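Long-range contacts in esterase (PDB 7ATL), which hydrolyses esters as a family VIII carboxylesterase of beta-lactamase fold and also shows promiscuous acyltransferase activity: residues F61-S67 and G263-G269; L73-M78 and W197-L202; L190-F194 and N206-Y210. All blocks are in the same frame, centred on the assembly; numbering follows the deposited sequence.

How the interactions relate
Interaction 1 is the most central of the three, a buried backbone pairing of two short strands and the loops beside them, rich in hydrogen bonds. Interaction 2 lies farther out but is also buried, whereas interaction 3 is partly buried; both depend mainly on side chains. Both use helix 190-199: interaction 2 sets its end against helix 67-80, with one arginine-to-carbonyl bond among apolar contacts, and interaction 3 covers its start with a loop held by aromatic and aliphatic contacts. Segment 206-210 also touches interaction 1, where Val268 N lies 2.8 Å from Gly208 O, a probable hydrogen bond. Helix 67-80 follows strand 61-62, so interactions 1 and 2 are connected through the chain without touching.

Interaction 1: residues F61-S67 and G263-G269; sequences FRLSSVS and GGAGMVG
Leu63 lays its CD1 branch over the peptide that joins Val268 to Gly269, 3.5 Å from Val268 C, while its CB rests near Met267 O. CG stands anti to the carbonyl carbon (chi1 -70°), which carries the isobutyl group across to segment 263-269. Around it the backbones pair as an antiparallel two-stranded ladder. Phe61 and Gly269 form its hydrogen-bonded pair: Phe61 N and Gly269 O, and Gly269 N and Phe61 O, are each 3.0 Å apart. Arg62 and Val268 are the adjoining non-hydrogen-bonded pair, and Leu63 N adds a bond to Met267 O at 2.9 Å.

Beyond Leu63 the chain turns into helix 67-80. Ser65 and Lys68 fit the SxxK pattern of serine beta-lactamases and family VIII esterases, consistent with Ser65 being the nucleophile; Ser65 OG hydrogen-bonds Tyr171, Lys68 and a bound pentaethylene glycol, probably from the crystallisation liquor. The opposing loop passes close by with CA-H...O contacts, including Ser65 CA to Gly264 O at 3.3 Å. Lys68 NZ also bonds Gly264 O, tying this loop to the lysine of the SxxK pattern.

Ser67 OG accepts from Met267 N at 3.0 Å and donates to Ser64 O at 2.6 Å, so one hydroxyl bridges the two segments. Ser64 O also receives Ser67 N. A water bridges the two segments as well, donating to Ala265 O and Met267 O and accepting from Ser64 N.

Interaction 2: residues L73-M78 and W197-L202; sequences LAAMRM and WVAQPL
One face of the Trp197 indole receives Met78 of helix 67-80. Met78 CG sits 3.6 Å from the centroid of the six-membered ring, only 8° off its normal, a CH-pi contact. The sulfur stands farther above the same ring in a Met-aromatic contact, SD to centroid 4.8 Å. Beyond CG the methionine runs extended, which carries Met78 CE across to the pyrrole part of the indole, 3.5 Å from Trp197 NE1. The backbone of Trp197 also takes part: Trp197 O accepts from Arg77 NH1 at 2.8 Å and lies 20° out of the guanidinium plane, at its edge. A bend at chi3 (77°) turns the arginine toward this carbonyl, while its NE bonds Ile288 O.

Val198 comes next, its CG2 branch against Ala74 CB at 3.8 Å and its CG1 branch near Leu73 CD2. Pro201, past the pi-type turn that widens this end of helix 190-199, brings CG up to Arg77 NH1. Leu202 meets Leu73 tip to tip, CD1 to CD2 at 3.8 Å.

The contact thus joins two helices of the helical part of the beta-lactamase fold, with helix 174-186 also packing on Ala74 and Met78. Through NH1 and NE, the buried Arg77 ties two separate backbone carbonyls together within largely apolar surroundings.

Interaction 3: residues L190-F194 and N206-Y210; sequences LPQVF and NTGFY
An apolar, largely aromatic contact joins the first turns of helix 190-199 to the loop that follows the same helix and leads toward strand 221-222, in the helical part of the beta-lactamase fold. Phe209 is its centre. The ring projects from the loop toward the helix and meets three of its residues: Phe209 CZ is 3.7 Å from Leu190 CD2, Phe209 CD2 is 3.7 Å from Pro191 CA, and Phe209 CE2 is 4.0 Å from Phe194 CB. Phe194 CB lies at the edge of the Phe209 ring, near its plane, while the side chains of Leu190 and Pro191 each run at about a right angle to that of Phe209. In Leu190, CG is anti to the backbone N (chi1 -176°), which swings the methyl CD2 out to the far end of the ring.

Phe194 reaches its own ring toward Thr207. There CE2 comes 3.4 Å from Thr207 O, which lies at the ring edge near its plane, and Phe194 CZ meets the methyl Thr207 CG2 at 3.6 Å. The Thr207 hydroxyl bonds Asp273 instead, leaving the methyl turned to the helix. Tyr70 of helix 67-80 meets the Phe194 ring nearly at right angles, and Met267 touches both phenylalanines.

With the carbonyl oxygen set beside the ring's partly positive C-H edge, a weak electrostatic attraction probably adds to the dispersion contacts of Phe194. Between these two segments the attraction is mostly dispersion between hydrocarbon surfaces; polar ties of the loop run instead to residues such as Asp273 and Val268.

Interaction 1: residues F61-S67 and G263-G269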
# COMPACT_ATOMS: atom_id res chain seq x y z
N PHE A 61 5.72 5.52 10.21
CA PHE A 61 4.25 5.51 10.02
C PHE A 61 3.72 4.08 10.00
O PHE A 61 4.45 3.13 9.66
CB PHE A 61 3.86 6.22 8.73
CG PHE A 61 4.14 7.69 8.70
CD1 PHE A 61 5.41 8.16 8.44
CD2 PHE A 61 3.11 8.60 8.85
CE1 PHE A 61 5.67 9.52 8.38
CE2 PHE A 61 3.37 9.97 8.81
CZ PHE A 61 4.65 10.42 8.57
N ARG A 62 2.46 3.95 10.38
CA ARG A 62 1.62 2.80 9.99
C ARG A 62 1.41 2.93 8.49
O ARG A 62 0.96 4.02 8.06
CB ARG A 62 0.30 2.81 10.77
CG ARG A 62 0.48 2.66 12.27
CD ARG A 62 -0.78 2.91 13.06
NE ARG A 62 -0.51 2.85 14.49
CZ ARG A 62 -0.01 3.85 15.22
NH1 ARG A 62 0.27 5.03 14.68
NH2 ARG A 62 0.17 3.67 16.51
N LEU A 63 1.73 1.89 7.71
CA LEU A 63 1.79 2.00 6.23
C LEU A 63 0.47 1.59 5.55
O LEU A 63 0.29 2.06 4.44
CB LEU A 63 2.96 1.17 5.71
CG LEU A 63 4.34 1.74 6.05
CD1 LEU A 63 5.44 0.81 5.56
CD2 LEU A 63 4.50 3.12 5.46
N SER A 64 -0.42 0.84 6.20
CA SER A 64 -1.61 0.14 5.61
C SER A 64 -1.23 -0.40 4.22
O SER A 64 -0.24 -1.15 4.15
CB SER A 64 -2.87 1.00 5.62
OG SER A 64 -2.65 2.30 5.09
N SER A 65 -1.91 -0.01 3.13
CA SER A 65 -1.68 -0.63 1.80
C SER A 65 -0.33 -0.25 1.19
O SER A 65 0.03 -0.85 0.18
CB SER A 65 -2.78 -0.32 0.86
OG SER A 65 -3.96 -1.01 1.24
N VAL A 66 0.44 0.64 1.79
CA VAL A 66 1.84 0.85 1.32
C VAL A 66 2.64 -0.42 1.62
O VAL A 66 3.72 -0.56 1.05
CB VAL A 66 2.48 2.13 1.88
CG1 VAL A 66 3.92 2.29 1.42
CG2 VAL A 66 1.65 3.33 1.48
N SER A 67 2.09 -1.35 2.39
CA SER A 67 2.63 -2.72 2.61
C SER A 67 2.67 -3.52 1.29
O SER A 67 3.57 -4.37 1.12
CB SER A 67 1.82 -3.48 3.68
OG SER A 67 1.67 -2.75 4.90
N GLY A 263 0.58 -8.84 4.91
CA GLY A 263 1.25 -8.36 3.68
C GLY A 263 0.52 -7.22 2.99
O GLY A 263 1.21 -6.38 2.38
N GLY A 264 -0.80 -7.19 3.08
CA GLY A 264 -1.63 -6.13 2.49
C GLY A 264 -1.70 -4.85 3.31
O GLY A 264 -2.00 -3.81 2.70
N ALA A 265 -1.54 -4.87 4.65
CA ALA A 265 -1.89 -3.68 5.46
C ALA A 265 -1.17 -3.59 6.82
O ALA A 265 -1.40 -2.59 7.53
CB ALA A 265 -3.40 -3.63 5.62
N GLY A 266 -0.29 -4.51 7.17
CA GLY A 266 0.19 -4.61 8.56
C GLY A 266 1.56 -3.97 8.83
O GLY A 266 2.05 -4.11 10.00
N MET A 267 2.19 -3.35 7.84
CA MET A 267 3.61 -2.94 8.01
C MET A 267 3.71 -1.49 8.56
O MET A 267 2.71 -0.73 8.53
CB MET A 267 4.41 -3.07 6.71
CG MET A 267 4.35 -4.45 6.11
SD MET A 267 5.43 -4.67 4.67
CE MET A 267 7.02 -4.61 5.47
N VAL A 268 4.90 -1.17 9.07
CA VAL A 268 5.34 0.17 9.56
C VAL A 268 6.66 0.50 8.86
O VAL A 268 7.41 -0.44 8.53
CB VAL A 268 5.52 0.16 11.09
CG1 VAL A 268 4.18 0.01 11.79
CG2 VAL A 268 6.51 -0.90 11.56
N GLY A 269 6.94 1.79 8.66
CA GLY A 269 8.17 2.24 7.98
C GLY A 269 8.21 3.75 7.76
O GLY A 269 7.15 4.41 7.85
O HOH W 1 0.10 -0.78 9.03

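Interaction 2: residues L73-M78 and W197-L202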
# COMPACT_ATOMS: atom_id res chain seq x y z
N LEU A 73 7.15 -6.65 -4.26
CA LEU A 73 8.61 -6.66 -4.57
C LEU A 73 9.23 -7.99 -4.12
O LEU A 73 10.03 -8.52 -4.88
CB LEU A 73 9.38 -5.50 -3.93
CG LEU A 73 10.89 -5.57 -4.20
CD1 LEU A 73 11.14 -5.71 -5.69
CD2 LEU A 73 11.62 -4.36 -3.68
N ALA A 74 8.93 -8.47 -2.92
CA ALA A 74 9.51 -9.73 -2.41
C ALA A 74 9.19 -10.87 -3.40
O ALA A 74 10.12 -11.61 -3.77
CB ALA A 74 9.00 -10.01 -1.02
N ALA A 75 7.93 -10.98 -3.82
CA ALA A 75 7.42 -11.97 -4.79
C ALA A 75 8.13 -11.85 -6.14
O ALA A 75 8.51 -12.89 -6.72
CB ALA A 75 5.94 -11.79 -4.99
N MET A 76 8.23 -10.63 -6.68
CA MET A 76 8.81 -10.41 -8.02
C MET A 76 10.29 -10.82 -8.00
O MET A 76 10.79 -11.39 -9.02
CB MET A 76 8.69 -8.96 -8.45
CG MET A 76 7.27 -8.56 -8.80
SD MET A 76 6.35 -9.71 -9.83
CE MET A 76 7.43 -9.80 -11.26
N ARG A 77 10.96 -10.62 -6.89
CA ARG A 77 12.36 -11.08 -6.74
C ARG A 77 12.39 -12.61 -6.75
O ARG A 77 13.29 -13.18 -7.40
CB ARG A 77 13.03 -10.49 -5.50
CG ARG A 77 13.32 -9.00 -5.65
CD ARG A 77 14.30 -8.56 -4.59
NE ARG A 77 15.62 -9.00 -4.99
CZ ARG A 77 16.46 -9.69 -4.24
NH1 ARG A 77 16.15 -10.02 -2.99
NH2 ARG A 77 17.62 -10.05 -4.75
N MET A 78 11.45 -13.25 -6.07
CA MET A 78 11.44 -14.73 -5.94
C MET A 78 11.16 -15.28 -7.34
O MET A 78 11.72 -16.33 -7.70
CB MET A 78 10.38 -15.21 -4.95
CG MET A 78 10.88 -15.29 -3.54
SD MET A 78 9.53 -15.58 -2.39
CE MET A 78 10.40 -15.68 -0.83
N TRP A 197 14.55 -10.72 1.74
CA TRP A 197 14.26 -10.52 0.29
C TRP A 197 14.16 -9.04 -0.07
O TRP A 197 14.38 -8.74 -1.23
CB TRP A 197 13.01 -11.29 -0.15
CG TRP A 197 13.31 -12.74 -0.24
CD1 TRP A 197 13.31 -13.64 0.78
CD2 TRP A 197 13.75 -13.45 -1.40
NE1 TRP A 197 13.65 -14.87 0.31
CE2 TRP A 197 13.95 -14.79 -1.02
CE3 TRP A 197 13.95 -13.11 -2.74
CZ2 TRP A 197 14.38 -15.77 -1.90
CZ3 TRP A 197 14.35 -14.08 -3.63
CH2 TRP A 197 14.56 -15.39 -3.21
N VAL A 198 13.89 -8.16 0.89
CA VAL A 198 13.74 -6.71 0.59
C VAL A 198 14.63 -5.86 1.50
O VAL A 198 15.50 -5.17 0.95
CB VAL A 198 12.25 -6.30 0.63
CG1 VAL A 198 12.04 -4.82 0.35
CG2 VAL A 198 11.45 -7.13 -0.36
N ALA A 199 14.44 -5.88 2.82
CA ALA A 199 15.05 -4.87 3.72
C ALA A 199 16.59 -4.86 3.58
O ALA A 199 17.19 -3.76 3.49
CB ALA A 199 14.63 -5.14 5.14
N GLN A 200 17.21 -6.04 3.62
CA GLN A 200 18.69 -6.16 3.58
C GLN A 200 19.20 -5.77 2.19
O GLN A 200 19.99 -4.84 2.10
CB GLN A 200 19.17 -7.53 4.06
CG GLN A 200 19.04 -7.67 5.58
CD GLN A 200 19.68 -8.92 6.13
OE1 GLN A 200 20.58 -8.85 6.96
NE2 GLN A 200 19.25 -10.08 5.65
N PRO A 201 18.75 -6.40 1.09
CA PRO A 201 19.17 -5.99 -0.25
C PRO A 201 19.05 -4.50 -0.57
O PRO A 201 19.96 -3.99 -1.21
CB PRO A 201 18.21 -6.77 -1.15
CG PRO A 201 17.93 -8.05 -0.37
CD PRO A 201 17.90 -7.60 1.08
N LEU A 202 17.97 -3.85 -0.15
CA LEU A 202 17.68 -2.42 -0.44
C LEU A 202 18.31 -1.51 0.63
O LEU A 202 18.17 -0.27 0.49
CB LEU A 202 16.16 -2.20 -0.52
CG LEU A 202 15.46 -2.62 -1.82
CD1 LEU A 202 14.03 -2.10 -1.88
CD2 LEU A 202 16.23 -2.13 -3.03

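Interaction 3: residues L190-F194 and N206-Y210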
# COMPACT_ATOMS: atom_id res chain seq x y z
N LEU A 190 6.85 -14.58 7.28
CA LEU A 190 6.83 -13.43 6.35
C LEU A 190 7.77 -12.31 6.82
O LEU A 190 8.40 -11.67 5.98
CB LEU A 190 5.38 -12.95 6.17
CG LEU A 190 5.20 -11.82 5.14
CD1 LEU A 190 5.72 -12.26 3.78
CD2 LEU A 190 3.75 -11.36 5.03
N PRO A 191 7.90 -11.97 8.13
CA PRO A 191 8.81 -10.90 8.55
C PRO A 191 10.26 -11.21 8.16
O PRO A 191 10.97 -10.29 7.70
CB PRO A 191 8.63 -10.78 10.07
CG PRO A 191 7.27 -11.37 10.32
CD PRO A 191 7.11 -12.47 9.28
N GLN A 192 10.66 -12.47 8.30
CA GLN A 192 12.03 -12.92 7.94
C GLN A 192 12.14 -12.90 6.40
O GLN A 192 13.18 -12.44 5.89
CB GLN A 192 12.36 -14.29 8.54
CG GLN A 192 12.73 -14.24 10.02
CD GLN A 192 11.61 -13.91 10.99
OE1 GLN A 192 11.80 -13.12 11.91
NE2 GLN A 192 10.43 -14.50 10.82
N VAL A 193 11.10 -13.32 5.68
CA VAL A 193 11.08 -13.24 4.20
C VAL A 193 11.34 -11.79 3.77
O VAL A 193 12.23 -11.54 2.95
CB VAL A 193 9.76 -13.75 3.61
CG1 VAL A 193 9.72 -13.48 2.13
CG2 VAL A 193 9.54 -15.22 3.90
N PHE A 194 10.57 -10.85 4.30
CA PHE A 194 10.72 -9.41 3.95
C PHE A 194 12.14 -8.94 4.27
O PHE A 194 12.71 -8.15 3.49
CB PHE A 194 9.72 -8.54 4.71
CG PHE A 194 9.91 -7.07 4.46
CD1 PHE A 194 9.55 -6.52 3.23
CD2 PHE A 194 10.48 -6.24 5.42
CE1 PHE A 194 9.72 -5.17 2.99
CE2 PHE A 194 10.66 -4.89 5.17
CZ PHE A 194 10.27 -4.35 3.95
N ASN A 206 14.45 1.07 8.61
CA ASN A 206 13.40 1.13 9.65
C ASN A 206 12.02 0.72 9.11
O ASN A 206 11.05 1.46 9.32
CB ASN A 206 13.40 2.53 10.26
CG ASN A 206 12.59 2.59 11.54
OD1 ASN A 206 11.98 3.62 11.80
ND2 ASN A 206 12.57 1.50 12.29
N THR A 207 11.92 -0.47 8.51
CA THR A 207 10.64 -0.94 7.93
C THR A 207 10.43 -2.41 8.29
O THR A 207 11.36 -3.21 8.09
CB THR A 207 10.61 -0.63 6.43
OG1 THR A 207 10.52 0.80 6.29
CG2 THR A 207 9.47 -1.32 5.71
N GLY A 208 9.24 -2.76 8.76
CA GLY A 208 8.90 -4.13 9.16
C GLY A 208 7.43 -4.23 9.51
O GLY A 208 6.65 -3.40 8.99
N PHE A 209 7.08 -5.18 10.38
CA PHE A 209 5.68 -5.62 10.65
C PHE A 209 5.19 -5.15 12.02
O PHE A 209 3.98 -5.25 12.28
CB PHE A 209 5.59 -7.13 10.49
CG PHE A 209 5.46 -7.55 9.06
CD1 PHE A 209 4.24 -7.46 8.42
CD2 PHE A 209 6.57 -7.97 8.35
CE1 PHE A 209 4.11 -7.82 7.09
CE2 PHE A 209 6.45 -8.32 7.02
CZ PHE A 209 5.22 -8.25 6.39
N TYR A 210 6.11 -4.68 12.86
CA TYR A 210 5.84 -3.97 14.13
C TYR A 210 7.08 -3.16 14.54
O TYR A 210 8.16 -3.41 13.97
CB TYR A 210 5.48 -4.97 15.22
CG TYR A 210 6.64 -5.66 15.88
CD1 TYR A 210 7.29 -6.71 15.27
CD2 TYR A 210 7.09 -5.26 17.13
CE1 TYR A 210 8.34 -7.37 15.89
CE2 TYR A 210 8.15 -5.89 17.76
CZ TYR A 210 8.76 -6.97 17.15
OH TYR A 210 9.78 -7.63 17.78